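Local coordinates for protein Pyrsv_gp04 (Pyrobaculum spherical virus, PDB 2VXZ) that is of unknown function but probably acts as a helix-turn-helix-like transcriptional regulator in an archaeal virus, at residues Lys91-Arg99 / Asp147-Asn155; Cys24-Arg33 / Phe113-Ala121. All coordinates share one frame; numbering follows the deposited sequence.

Contact 1: Lys91-Arg99 / Asp147-Asn155; sequences KLKFISPPR and DETVYLTAN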
ATOM      1  N   LYS A  91      -7.039  10.275  19.604  1.00 29.54           N
ATOM      2  CA  LYS A  91      -8.422  10.663  19.891  1.00 29.54           C
ATOM      3  C   LYS A  91      -9.012  11.549  18.784  1.00 29.37           C
ATOM      4  O   LYS A  91      -9.689  12.543  19.053  1.00 29.29           O
ATOM      5  CB  LYS A  91      -8.513  11.351  21.261  1.00 30.50           C
ATOM      6  CG  LYS A  91      -7.982  10.493  22.416  1.00 30.73           C
ATOM      7  CD  LYS A  91      -8.262  11.149  23.776  1.00 31.63           C
ATOM      8  CE  LYS A  91      -7.913  10.235  24.952  1.00 33.37           C
ATOM      9  NZ  LYS A  91      -8.576   8.906  24.856  1.00 35.31           N
ATOM     10  N   LEU A  92      -8.771  11.154  17.538  1.00 28.02           N
ATOM     11  CA  LEU A  92      -9.164  11.970  16.392  1.00 27.63           C
ATOM     12  C   LEU A  92     -10.634  11.818  16.019  1.00 26.50           C
ATOM     13  O   LEU A  92     -11.157  10.709  15.914  1.00 25.91           O
ATOM     14  CB  LEU A  92      -8.286  11.641  15.182  1.00 27.55           C
ATOM     15  CG  LEU A  92      -6.776  11.831  15.365  1.00 28.61           C
ATOM     16  CD1 LEU A  92      -6.061  11.606  14.049  1.00 29.55           C
ATOM     17  CD2 LEU A  92      -6.429  13.228  15.925  1.00 29.64           C
ATOM     18  N   LYS A  93     -11.280  12.964  15.804  1.00 25.60           N
ATOM     19  CA  LYS A  93     -12.667  13.017  15.377  1.00 25.16           C
ATOM     20  C   LYS A  93     -12.759  13.209  13.862  1.00 24.43           C
ATOM     21  O   LYS A  93     -13.823  13.039  13.262  1.00 23.39           O
ATOM     22  CB  LYS A  93     -13.387  14.148  16.112  1.00 26.16           C
ATOM     23  CG  LYS A  93     -13.262  14.062  17.641  1.00 28.06           C
ATOM     24  CD  LYS A  93     -13.745  12.719  18.180  1.00 30.40           C
ATOM     25  CE  LYS A  93     -13.612  12.590  19.704  1.00 31.89           C
ATOM     26  NZ  LYS A  93     -12.305  13.106  20.217  1.00 34.55           N
ATOM     27  N   PHE A  94     -11.632  13.538  13.243  1.00 23.97           N
ATOM     28  CA  PHE A  94     -11.567  13.652  11.791  1.00 23.60           C
ATOM     29  C   PHE A  94     -10.156  13.322  11.353  1.00 23.13           C
ATOM     30  O   PHE A  94      -9.224  13.392  12.159  1.00 22.92           O
ATOM     31  CB  PHE A  94     -11.941  15.065  11.330  1.00 23.85           C
ATOM     32  CG  PHE A  94     -10.964  16.121  11.769  1.00 24.08           C
ATOM     33  CD1 PHE A  94      -9.915  16.499  10.953  1.00 25.22           C
ATOM     34  CD2 PHE A  94     -11.079  16.708  13.019  1.00 25.46           C
ATOM     35  CE1 PHE A  94      -9.005  17.461  11.362  1.00 25.33           C
ATOM     36  CE2 PHE A  94     -10.176  17.657  13.444  1.00 24.39           C
ATOM     37  CZ  PHE A  94      -9.137  18.047  12.611  1.00 25.14           C
ATOM     38  N   ILE A  95     -10.003  12.984  10.072  1.00 22.36           N
ATOM     39  CA  ILE A  95      -8.700  12.620   9.528  1.00 22.89           C
ATOM     40  C   ILE A  95      -8.663  12.918   8.025  1.00 22.15           C
ATOM     41  O   ILE A  95      -9.682  12.865   7.339  1.00 22.18           O
ATOM     42  CB  ILE A  95      -8.367  11.134   9.825  1.00 22.52           C
ATOM     43  CG1 ILE A  95      -6.892  10.834   9.530  1.00 24.18           C
ATOM     44  CG2 ILE A  95      -9.286  10.210   9.063  1.00 22.19           C
ATOM     45  CD1 ILE A  95      -6.356   9.658  10.288  1.00 25.51           C
ATOM     46  N   SER A  96      -7.475  13.282   7.546  1.00 22.86           N
ATOM     47  CA  SER A  96      -7.228  13.618   6.159  1.00 22.46           C
ATOM     48  C   SER A  96      -5.966  12.866   5.709  1.00 22.12           C
ATOM     49  O   SER A  96      -5.187  12.423   6.538  1.00 21.50           O
ATOM     50  CB  SER A  96      -7.003  15.119   5.999  1.00 22.90           C
ATOM     51  OG  SER A  96      -5.809  15.555   6.661  1.00 23.50           O
ATOM     52  N   PRO A  97      -5.768  12.719   4.396  1.00 21.87           N
ATOM     53  CA  PRO A  97      -4.564  12.001   3.951  1.00 22.32           C
ATOM     54  C   PRO A  97      -3.234  12.587   4.456  1.00 22.38           C
ATOM     55  O   PRO A  97      -2.363  11.822   4.881  1.00 22.46           O
ATOM     56  CB  PRO A  97      -4.697  12.019   2.418  1.00 22.59           C
ATOM     57  CG  PRO A  97      -6.181  12.154   2.181  1.00 22.28           C
ATOM     58  CD  PRO A  97      -6.642  13.082   3.266  1.00 22.45           C
ATOM     59  N   PRO A  98      -3.066  13.928   4.427  1.00 22.76           N
ATOM     60  CA  PRO A  98      -1.814  14.472   4.948  1.00 22.93           C
ATOM     61  C   PRO A  98      -1.648  14.234   6.435  1.00 22.97           C
ATOM     62  O   PRO A  98      -0.555  13.948   6.894  1.00 22.65           O
ATOM     63  CB  PRO A  98      -1.944  15.973   4.665  1.00 23.59           C
ATOM     64  CG  PRO A  98      -2.933  16.075   3.591  1.00 24.44           C
ATOM     65  CD  PRO A  98      -3.903  14.999   3.846  1.00 22.78           C
ATOM     66  N   ARG A  99      -2.727  14.361   7.193  1.00 23.07           N
ATOM     67  CA  ARG A  99      -2.639  14.101   8.637  1.00 23.98           C
ATOM     68  C   ARG A  99      -2.285  12.643   8.935  1.00 22.47           C
ATOM     69  O   ARG A  99      -1.499  12.353   9.836  1.00 22.30           O
ATOM     70  CB  ARG A  99      -3.923  14.519   9.336  1.00 24.02           C
ATOM     71  CG  ARG A  99      -3.993  16.025   9.494  1.00 27.65           C
ATOM     72  CD  ARG A  99      -5.293  16.468  10.118  0.70 28.39           C
ATOM     73  NE  ARG A  99      -5.462  16.033  11.508  0.50 31.96           N
ATOM     74  CZ  ARG A  99      -5.340  16.812  12.584  0.50 33.66           C
ATOM     75  NH1 ARG A  99      -5.005  18.097  12.484  0.50 35.06           N
ATOM     76  NH2 ARG A  99      -5.552  16.292  13.786  1.00 36.09           N
ATOM     77  N   ASP A 147      -9.816  20.248  -2.234  1.00 35.46           N
ATOM     78  CA  ASP A 147      -8.477  20.477  -1.728  0.70 34.87           C
ATOM     79  C   ASP A 147      -8.086  19.241  -0.903  1.00 34.51           C
ATOM     80  O   ASP A 147      -7.888  18.150  -1.462  0.70 34.92           O
ATOM     81  CB  ASP A 147      -8.385  21.796  -0.927  1.00 35.67           C
ATOM     82  CG  ASP A 147      -8.739  23.031  -1.756  0.70 37.22           C
ATOM     83  OD1 ASP A 147      -8.855  22.950  -3.000  0.70 38.99           O
ATOM     84  OD2 ASP A 147      -8.894  24.105  -1.137  1.00 41.37           O
ATOM     85  N   GLU A 148      -7.999  19.405   0.410  1.00 33.19           N
ATOM     86  CA  GLU A 148      -7.696  18.319   1.318  1.00 31.88           C
ATOM     87  C   GLU A 148      -9.008  17.628   1.708  1.00 29.90           C
ATOM     88  O   GLU A 148      -9.971  18.286   2.109  1.00 29.96           O
ATOM     89  CB  GLU A 148      -6.988  18.895   2.542  1.00 32.50           C
ATOM     90  CG  GLU A 148      -6.446  17.888   3.528  1.00 32.95           C
ATOM     91  CD  GLU A 148      -5.767  18.573   4.699  1.00 33.59           C
ATOM     92  OE1 GLU A 148      -5.658  19.815   4.680  1.00 38.20           O
ATOM     93  OE2 GLU A 148      -5.336  17.895   5.640  1.00 33.39           O
ATOM     94  N   THR A 149      -9.051  16.314   1.537  1.00 28.02           N
ATOM     95  CA  THR A 149     -10.218  15.530   1.913  1.00 26.83           C
ATOM     96  C   THR A 149     -10.219  15.360   3.419  1.00 24.37           C
ATOM     97  O   THR A 149      -9.181  15.119   4.004  1.00 24.19           O
ATOM     98  CB  THR A 149     -10.240  14.118   1.271  1.00 26.13           C
ATOM     99  OG1 THR A 149      -8.924  13.544   1.291  0.70 26.61           O
ATOM    100  CG2 THR A 149     -10.748  14.179  -0.152  1.00 28.34           C
ATOM    101  N   VAL A 150     -11.379  15.502   4.033  1.00 22.01           N
ATOM    102  CA  VAL A 150     -11.522  15.294   5.461  1.00 21.27           C
ATOM    103  C   VAL A 150     -12.636  14.274   5.733  1.00 21.04           C
ATOM    104  O   VAL A 150     -13.758  14.422   5.256  1.00 20.87           O
ATOM    105  CB  VAL A 150     -11.799  16.617   6.214  1.00 21.28           C
ATOM    106  CG1 VAL A 150     -11.865  16.359   7.704  1.00 20.92           C
ATOM    107  CG2 VAL A 150     -10.692  17.638   5.898  1.00 20.71           C
ATOM    108  N   TYR A 151     -12.283  13.242   6.496  1.00 20.96           N
ATOM    109  CA  TYR A 151     -13.158  12.110   6.831  1.00 20.49           C
ATOM    110  C   TYR A 151     -13.547  12.212   8.293  1.00 20.52           C
ATOM    111  O   TYR A 151     -12.708  12.521   9.124  1.00 20.63           O
ATOM    112  CB  TYR A 151     -12.402  10.782   6.601  1.00 19.85           C
ATOM    113  CG  TYR A 151     -12.092  10.551   5.143  1.00 19.45           C
ATOM    114  CD1 TYR A 151     -12.983   9.862   4.334  1.00 20.11           C
ATOM    115  CD2 TYR A 151     -10.952  11.091   4.548  1.00 20.81           C
ATOM    116  CE1 TYR A 151     -12.730   9.690   2.964  1.00 19.71           C
ATOM    117  CE2 TYR A 151     -10.697  10.925   3.180  1.00 19.23           C
ATOM    118  CZ  TYR A 151     -11.590  10.212   2.401  1.00 18.39           C
ATOM    119  OH  TYR A 151     -11.356  10.058   1.044  1.00 18.82           O
ATOM    120  N   LEU A 152     -14.810  11.928   8.595  1.00 20.69           N
ATOM    121  CA  LEU A 152     -15.296  11.903   9.969  1.00 20.33           C
ATOM    122  C   LEU A 152     -15.074  10.506  10.509  1.00 21.10           C
ATOM    123  O   LEU A 152     -15.572   9.533   9.935  1.00 20.11           O
ATOM    124  CB  LEU A 152     -16.785  12.254  10.022  1.00 20.70           C
ATOM    125  CG  LEU A 152     -17.169  13.629   9.494  1.00 20.33           C
ATOM    126  CD1 LEU A 152     -18.692  13.788   9.467  1.00 20.16           C
ATOM    127  CD2 LEU A 152     -16.515  14.725  10.343  1.00 20.83           C
ATOM    128  N   THR A 153     -14.332  10.399  11.605  1.00 21.45           N
ATOM    129  CA  THR A 153     -14.031   9.073  12.166  1.00 21.78           C
ATOM    130  C   THR A 153     -15.296   8.408  12.728  1.00 21.58           C
ATOM    131  O   THR A 153     -15.404   7.178  12.738  1.00 21.52           O
ATOM    132  CB  THR A 153     -12.863   9.110  13.182  1.00 22.34           C
ATOM    133  OG1 THR A 153     -13.159  10.023  14.247  1.00 23.58           O
ATOM    134  CG2 THR A 153     -11.543   9.502  12.477  1.00 21.81           C
ATOM    135  N   ALA A 154     -16.296   9.211  13.116  1.00 21.77           N
ATOM    136  CA  ALA A 154     -17.616   8.661  13.498  1.00 22.29           C
ATOM    137  C   ALA A 154     -18.313   7.833  12.405  1.00 22.45           C
ATOM    138  O   ALA A 154     -19.245   7.077  12.693  1.00 22.21           O
ATOM    139  CB  ALA A 154     -18.539   9.798  13.936  1.00 21.64           C
ATOM    140  N   ASN A 155     -17.904   8.004  11.148  1.00 23.24           N
ATOM    141  CA  ASN A 155     -18.503   7.281  10.025  1.00 24.09           C
ATOM    142  C   ASN A 155     -17.815   5.937   9.713  1.00 25.18           C
ATOM    143  O   ASN A 155     -18.072   5.347   8.657  1.00 24.79           O
ATOM    144  CB  ASN A 155     -18.504   8.161   8.761  1.00 23.94           C
ATOM    145  CG  ASN A 155     -19.535   9.257   8.801  1.00 24.39           C
ATOM    146  OD1 ASN A 155     -20.294   9.387   9.769  1.00 26.53           O
ATOM    147  ND2 ASN A 155     -19.594  10.055   7.729  1.00 23.96           N
TER
HETATM  148  O   HOH W   1     -16.226  11.960  13.892  1.00 12.95           O
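Ser-96 OG donates to Glu-148 OE2 at 2.6 Å, meeting the oxygen on its anti side and 15° out of the carboxylate plane. The extended Glu-148 chain, with CG anti to its own N (chi1 -173°), carries the carboxylate past the Pro-98 ring to this hydroxyl. Ser-96 is also the N-cap of helix 97-106, its OG taking a weak bond from Arg-99 N. At the other end Thr-153 OG1 donates to Leu-92 O (2.7 Å), while Thr-153 N reaches Lys-93 O from well above the carbonyl plane; a water joins Lys-93 O to Ala-154 N.

Between these ends runs a short two-stranded antiparallel ribbon of two residue pairs. Ile-95 and Tyr-151 form its hydrogen-bonded pair, Ile-95 N to Tyr-151 O at 2.9 Å and Tyr-151 N to Ile-95 O at 2.8 Å. Phe-94 and Leu-152 are the non-hydrogen-bonded pair; on their face Phe-94 CD1 touches Val-150 CG1 at 3.8 Å. On the other face Ile-95 CG2 rests on Tyr-151 CB at 4.0 Å. Tyr-151 OH and Thr-149 OG1 both bond Asn-132 OD1, fastening the ribbon to helix 125-139, and Ile-95 packs on Leu-135 there, on Leu-100 of helix 97-106 and on Val-87 of helix 69-89.

Contact 2: Cys24-Arg33 / Phe113-Ala121; sequences CKTTSLIQQR and FFSSIIPIA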
ATOM      1  N   CYS A  24       2.013  -8.186   0.606  1.00 25.67           N
ATOM      2  CA  CYS A  24       1.800  -7.487  -0.660  0.50 25.45           C
ATOM      3  C   CYS A  24       2.646  -6.234  -0.737  1.00 25.17           C
ATOM      4  O   CYS A  24       2.904  -5.586   0.267  1.00 25.09           O
ATOM      5  CB  CYS A  24       0.343  -7.084  -0.834  0.50 25.41           C
ATOM      6  SG  CYS A  24      -0.791  -8.274  -0.187  0.50 24.43           S
ATOM      7  N   LYS A  25       3.057  -5.893  -1.949  1.00 24.99           N
ATOM      8  CA  LYS A  25       3.879  -4.725  -2.169  1.00 24.93           C
ATOM      9  C   LYS A  25       3.474  -4.060  -3.452  1.00 24.56           C
ATOM     10  O   LYS A  25       3.001  -4.721  -4.375  1.00 24.35           O
ATOM     11  CB  LYS A  25       5.347  -5.136  -2.239  1.00 25.15           C
ATOM     12  CG  LYS A  25       5.806  -5.817  -0.963  1.00 26.23           C
ATOM     13  CD  LYS A  25       7.279  -6.122  -0.966  1.00 25.91           C
ATOM     14  CE  LYS A  25       7.788  -6.371   0.441  1.00 26.42           C
ATOM     15  NZ  LYS A  25       6.991  -7.391   1.176  1.00 26.34           N
ATOM     16  N   THR A  26       3.674  -2.748  -3.519  1.00 24.32           N
ATOM     17  CA  THR A  26       3.482  -2.030  -4.773  1.00 24.06           C
ATOM     18  C   THR A  26       4.634  -2.341  -5.725  1.00 23.83           C
ATOM     19  O   THR A  26       5.733  -2.671  -5.289  1.00 23.93           O
ATOM     20  CB  THR A  26       3.433  -0.518  -4.566  1.00 24.43           C
ATOM     21  OG1 THR A  26       4.724  -0.035  -4.151  1.00 24.08           O
ATOM     22  CG2 THR A  26       2.376  -0.165  -3.523  1.00 24.18           C
ATOM     23  N   THR A  27       4.372  -2.218  -7.021  1.00 24.13           N
ATOM     24  CA  THR A  27       5.414  -2.321  -8.028  1.00 23.40           C
ATOM     25  C   THR A  27       6.554  -1.338  -7.738  1.00 22.87           C
ATOM     26  O   THR A  27       7.725  -1.680  -7.914  1.00 22.66           O
ATOM     27  CB  THR A  27       4.837  -2.105  -9.449  1.00 24.10           C
ATOM     28  OG1 THR A  27       3.785  -3.055  -9.668  1.00 25.31           O
ATOM     29  CG2 THR A  27       5.914  -2.283 -10.511  1.00 24.87           C
ATOM     30  N   SER A  28       6.234  -0.128  -7.272  1.00 22.31           N
ATOM     31  CA  SER A  28       7.293   0.831  -6.937  1.00 22.14           C
ATOM     32  C   SER A  28       8.244   0.319  -5.859  1.00 21.95           C
ATOM     33  O   SER A  28       9.450   0.530  -5.953  1.00 20.49           O
ATOM     34  CB  SER A  28       6.729   2.197  -6.531  1.00 22.39           C
ATOM     35  OG  SER A  28       5.804   2.061  -5.480  1.00 21.68           O
ATOM     36  N   LEU A  29       7.712  -0.358  -4.845  1.00 21.60           N
ATOM     37  CA  LEU A  29       8.567  -0.893  -3.796  1.00 21.99           C
ATOM     38  C   LEU A  29       9.402  -2.047  -4.332  1.00 21.36           C
ATOM     39  O   LEU A  29      10.605  -2.132  -4.051  1.00 20.92           O
ATOM     40  CB  LEU A  29       7.752  -1.344  -2.590  1.00 22.02           C
ATOM     41  CG  LEU A  29       8.560  -1.846  -1.394  1.00 22.28           C
ATOM     42  CD1 LEU A  29       9.608  -0.829  -0.930  1.00 23.22           C
ATOM     43  CD2 LEU A  29       7.625  -2.218  -0.238  1.00 22.97           C
ATOM     44  N   ILE A  30       8.772  -2.925  -5.115  1.00 21.33           N
ATOM     45  CA  ILE A  30       9.503  -4.032  -5.769  1.00 22.00           C
ATOM     46  C   ILE A  30      10.655  -3.514  -6.629  1.00 22.10           C
ATOM     47  O   ILE A  30      11.785  -3.994  -6.517  1.00 21.46           O
ATOM     48  CB  ILE A  30       8.523  -4.925  -6.610  1.00 22.21           C
ATOM     49  CG1 ILE A  30       7.532  -5.611  -5.676  1.00 21.00           C
ATOM     50  CG2 ILE A  30       9.297  -5.981  -7.433  1.00 21.53           C
ATOM     51  CD1 ILE A  30       6.273  -6.143  -6.346  1.00 22.64           C
ATOM     52  N   GLN A  31      10.381  -2.532  -7.495  1.00 22.77           N
ATOM     53  CA  GLN A  31      11.425  -1.915  -8.321  1.00 24.07           C
ATOM     54  C   GLN A  31      12.601  -1.425  -7.498  1.00 23.50           C
ATOM     55  O   GLN A  31      13.753  -1.666  -7.850  1.00 23.42           O
ATOM     56  CB  GLN A  31      10.902  -0.694  -9.061  1.00 24.62           C
ATOM     57  CG  GLN A  31       9.893  -0.973 -10.095  1.00 27.88           C
ATOM     58  CD  GLN A  31       9.184   0.300 -10.507  1.00 26.85           C
ATOM     59  OE1 GLN A  31       7.962   0.374 -10.496  1.00 36.10           O
ATOM     60  NE2 GLN A  31       9.964   1.325 -10.837  1.00 34.53           N
ATOM     61  N   GLN A  32      12.289  -0.706  -6.425  1.00 23.81           N
ATOM     62  CA  GLN A  32      13.305  -0.104  -5.571  1.00 23.59           C
ATOM     63  C   GLN A  32      14.139  -1.171  -4.875  1.00 23.58           C
ATOM     64  O   GLN A  32      15.386  -1.128  -4.914  1.00 23.84           O
ATOM     65  CB  GLN A  32      12.661   0.837  -4.547  1.00 24.22           C
ATOM     66  CG  GLN A  32      13.675   1.576  -3.666  1.00 25.78           C
ATOM     67  CD  GLN A  32      14.115   0.796  -2.444  0.70 29.43           C
ATOM     68  OE1 GLN A  32      13.310   0.150  -1.777  0.70 33.66           O
ATOM     69  NE2 GLN A  32      15.406   0.864  -2.137  1.00 33.18           N
ATOM     70  N   ARG A  33      13.453  -2.139  -4.270  1.00 22.68           N
ATOM     71  CA  ARG A  33      14.111  -3.151  -3.465  1.00 22.76           C
ATOM     72  C   ARG A  33      15.048  -3.997  -4.288  1.00 22.34           C
ATOM     73  O   ARG A  33      16.115  -4.376  -3.806  1.00 21.74           O
ATOM     74  CB  ARG A  33      13.077  -4.050  -2.784  1.00 22.88           C
ATOM     75  CG  ARG A  33      12.386  -3.397  -1.610  1.00 25.28           C
ATOM     76  CD  ARG A  33      13.315  -3.284  -0.427  1.00 28.39           C
ATOM     77  NE  ARG A  33      12.677  -2.643   0.715  1.00 30.98           N
ATOM     78  CZ  ARG A  33      11.896  -3.251   1.598  1.00 32.61           C
ATOM     79  NH1 ARG A  33      11.616  -4.545   1.490  1.00 35.82           N
ATOM     80  NH2 ARG A  33      11.373  -2.549   2.592  1.00 34.42           N
ATOM     81  N   PHE A 113       5.673  -0.684   9.145  1.00 22.64           N
ATOM     82  CA  PHE A 113       4.642  -1.456   8.459  1.00 22.63           C
ATOM     83  C   PHE A 113       4.359  -0.911   7.063  1.00 22.07           C
ATOM     84  O   PHE A 113       4.453  -1.628   6.070  1.00 22.26           O
ATOM     85  CB  PHE A 113       3.364  -1.483   9.282  1.00 22.65           C
ATOM     86  CG  PHE A 113       2.240  -2.232   8.626  1.00 23.35           C
ATOM     87  CD1 PHE A 113       2.300  -3.606   8.479  1.00 26.81           C
ATOM     88  CD2 PHE A 113       1.127  -1.562   8.149  1.00 23.45           C
ATOM     89  CE1 PHE A 113       1.253  -4.297   7.868  1.00 25.60           C
ATOM     90  CE2 PHE A 113       0.086  -2.250   7.549  1.00 24.01           C
ATOM     91  CZ  PHE A 113       0.155  -3.603   7.398  1.00 23.74           C
ATOM     92  N   PHE A 114       4.019   0.367   6.983  1.00 21.06           N
ATOM     93  CA  PHE A 114       3.664   0.943   5.688  1.00 20.97           C
ATOM     94  C   PHE A 114       4.857   0.978   4.717  1.00 21.33           C
ATOM     95  O   PHE A 114       4.675   0.790   3.526  1.00 20.99           O
ATOM     96  CB  PHE A 114       2.998   2.325   5.844  1.00 20.67           C
ATOM     97  CG  PHE A 114       1.537   2.249   6.194  1.00 21.45           C
ATOM     98  CD1 PHE A 114       1.124   2.326   7.509  1.00 21.44           C
ATOM     99  CD2 PHE A 114       0.579   2.068   5.210  1.00 20.22           C
ATOM    100  CE1 PHE A 114      -0.218   2.235   7.841  1.00 22.35           C
ATOM    101  CE2 PHE A 114      -0.772   1.990   5.534  1.00 21.87           C
ATOM    102  CZ  PHE A 114      -1.169   2.066   6.853  1.00 21.50           C
ATOM    103  N   SER A 115       6.074   1.209   5.209  1.00 22.37           N
ATOM    104  CA  SER A 115       7.229   1.291   4.292  1.00 22.79           C
ATOM    105  C   SER A 115       7.588  -0.077   3.703  1.00 23.18           C
ATOM    106  O   SER A 115       8.280  -0.153   2.684  1.00 23.89           O
ATOM    107  CB  SER A 115       8.442   1.899   4.981  1.00 23.36           C
ATOM    108  OG  SER A 115       8.916   1.037   5.971  1.00 23.92           O
ATOM    109  N   SER A 116       7.089  -1.149   4.318  1.00 22.31           N
ATOM    110  CA  SER A 116       7.246  -2.495   3.754  1.00 23.44           C
ATOM    111  C   SER A 116       6.202  -2.814   2.670  1.00 22.98           C
ATOM    112  O   SER A 116       6.242  -3.900   2.071  1.00 23.43           O
ATOM    113  CB  SER A 116       7.230  -3.556   4.861  1.00 24.03           C
ATOM    114  OG  SER A 116       5.951  -3.686   5.463  1.00 27.95           O
ATOM    115  N   ILE A 117       5.276  -1.886   2.419  1.00 22.74           N
ATOM    116  CA  ILE A 117       4.234  -2.029   1.391  1.00 23.29           C
ATOM    117  C   ILE A 117       4.467  -1.083   0.199  1.00 23.05           C
ATOM    118  O   ILE A 117       4.271  -1.454  -0.956  1.00 23.11           O
ATOM    119  CB  ILE A 117       2.825  -1.690   1.972  1.00 22.97           C
ATOM    120  CG1 ILE A 117       2.498  -2.552   3.195  1.00 23.22           C
ATOM    121  CG2 ILE A 117       1.722  -1.844   0.889  1.00 23.19           C
ATOM    122  CD1 ILE A 117       1.256  -2.090   3.987  1.00 24.78           C
ATOM    123  N   ILE A 118       4.843   0.154   0.506  1.00 23.40           N
ATOM    124  CA  ILE A 118       4.884   1.228  -0.472  1.00 24.07           C
ATOM    125  C   ILE A 118       5.897   2.256   0.010  1.00 24.08           C
ATOM    126  O   ILE A 118       6.081   2.409   1.216  1.00 24.11           O
ATOM    127  CB  ILE A 118       3.488   1.884  -0.623  1.00 24.66           C
ATOM    128  CG1 ILE A 118       3.475   2.905  -1.767  1.00 24.82           C
ATOM    129  CG2 ILE A 118       3.054   2.531   0.700  1.00 25.43           C
ATOM    130  CD1 ILE A 118       2.069   3.257  -2.240  1.00 24.83           C
ATOM    131  N   PRO A 119       6.619   2.907  -0.914  1.00 24.62           N
ATOM    132  CA  PRO A 119       7.431   4.046  -0.480  1.00 25.55           C
ATOM    133  C   PRO A 119       6.576   5.113   0.211  1.00 25.92           C
ATOM    134  O   PRO A 119       5.565   5.552  -0.351  1.00 27.27           O
ATOM    135  CB  PRO A 119       8.019   4.562  -1.794  1.00 25.36           C
ATOM    136  CG  PRO A 119       8.109   3.326  -2.647  1.00 25.73           C
ATOM    137  CD  PRO A 119       6.810   2.633  -2.350  1.00 25.12           C
ATOM    138  N   ILE A 120       6.939   5.456   1.448  1.00 25.97           N
ATOM    139  CA  ILE A 120       6.115   6.329   2.290  1.00 26.20           C
ATOM    140  C   ILE A 120       6.877   7.536   2.878  1.00 25.90           C
ATOM    141  O   ILE A 120       6.251   8.442   3.432  1.00 26.15           O
ATOM    142  CB  ILE A 120       5.477   5.481   3.450  1.00 26.84           C
ATOM    143  CG1 ILE A 120       4.212   6.125   4.035  1.00 29.54           C
ATOM    144  CG2 ILE A 120       6.498   5.204   4.536  1.00 28.08           C
ATOM    145  CD1 ILE A 120       2.924   5.544   3.532  1.00 30.66           C
ATOM    146  N   ALA A 121       8.204   7.573   2.739  1.00 25.94           N
ATOM    147  CA  ALA A 121       9.028   8.558   3.459  1.00 25.50           C
ATOM    148  C   ALA A 121       8.609   9.998   3.185  1.00 25.75           C
ATOM    149  O   ALA A 121       8.597  10.826   4.096  1.00 25.41           O
ATOM    150  CB  ALA A 121      10.509   8.379   3.115  1.00 25.35           C
TER
HETATM  151  O   HOH W   2       4.294  -6.071   2.391  1.00 20.32           O
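Leu-29 turns its CD2 methyl onto the peptide backbone of Ser-116 and Ile-117, 3.2 Å from Ser-116 O and 3.4 Å from Ile-117 C. Its CG stands anti to the backbone N (chi1 -177°), which carries the isobutyl group out from helix 27-34. Beside it Thr-26 points at the same loop: its CG2 lies against the flank of Ile-118, 3.7 Å from CD1 and equally near CB and CG1, the two side chains slanting across one another. Thr-26 OG1 and Ser-28 OG share a hydrogen bond of 2.7 Å, and the CD corner of the Pro-119 ring comes up to this pair, 3.3 Å from Ser-28 OG.

One direct backbone bond, Thr-26 N to Ile-117 O at 2.9 Å, is nearly straight (170°) and fixes the N-cap residue of helix 27-34. Lys-25 lies along Ser-116 O with its methylenes, while its NZ forms a salt bridge with Asp-22; a water bonds Cys-24 O, Lys-25 NZ and Ser-116 O.

The short, weakly bonded strand 25-26 pairs with strand 62-66, and just before it Cys-24 is disulfide-bonded to Cys-66. Ile-117 packs on Leu-64 of that strand and Leu-75 of helix 69-89, and Ile-118 on Ile-127 and Phe-130 of helix 125-139.

Overall arrangement
From the N terminus the chain runs through helix 7-20 into 24-33, the first half of contact 2. It then makes helix 38-50, the hairpin 55-59/62-66 and the long helix 69-89 before 91-99 opens contact 1. Helix 97-106 leads to helix 108-115, whose last turn begins 113-121; this closes contact 2 after 79 intervening residues. Helix 125-139 follows, and 147-155 closes contact 1 over 47. The two loops cross, and the contacts do not touch, their centres about 24 Å apart. Contact 2 ties strand 25-26 and helix 27-34 to the loop between helices 108-115 and 125-139, whereas contact 1 joins the last strand to the region after helix 69-89 at the periphery.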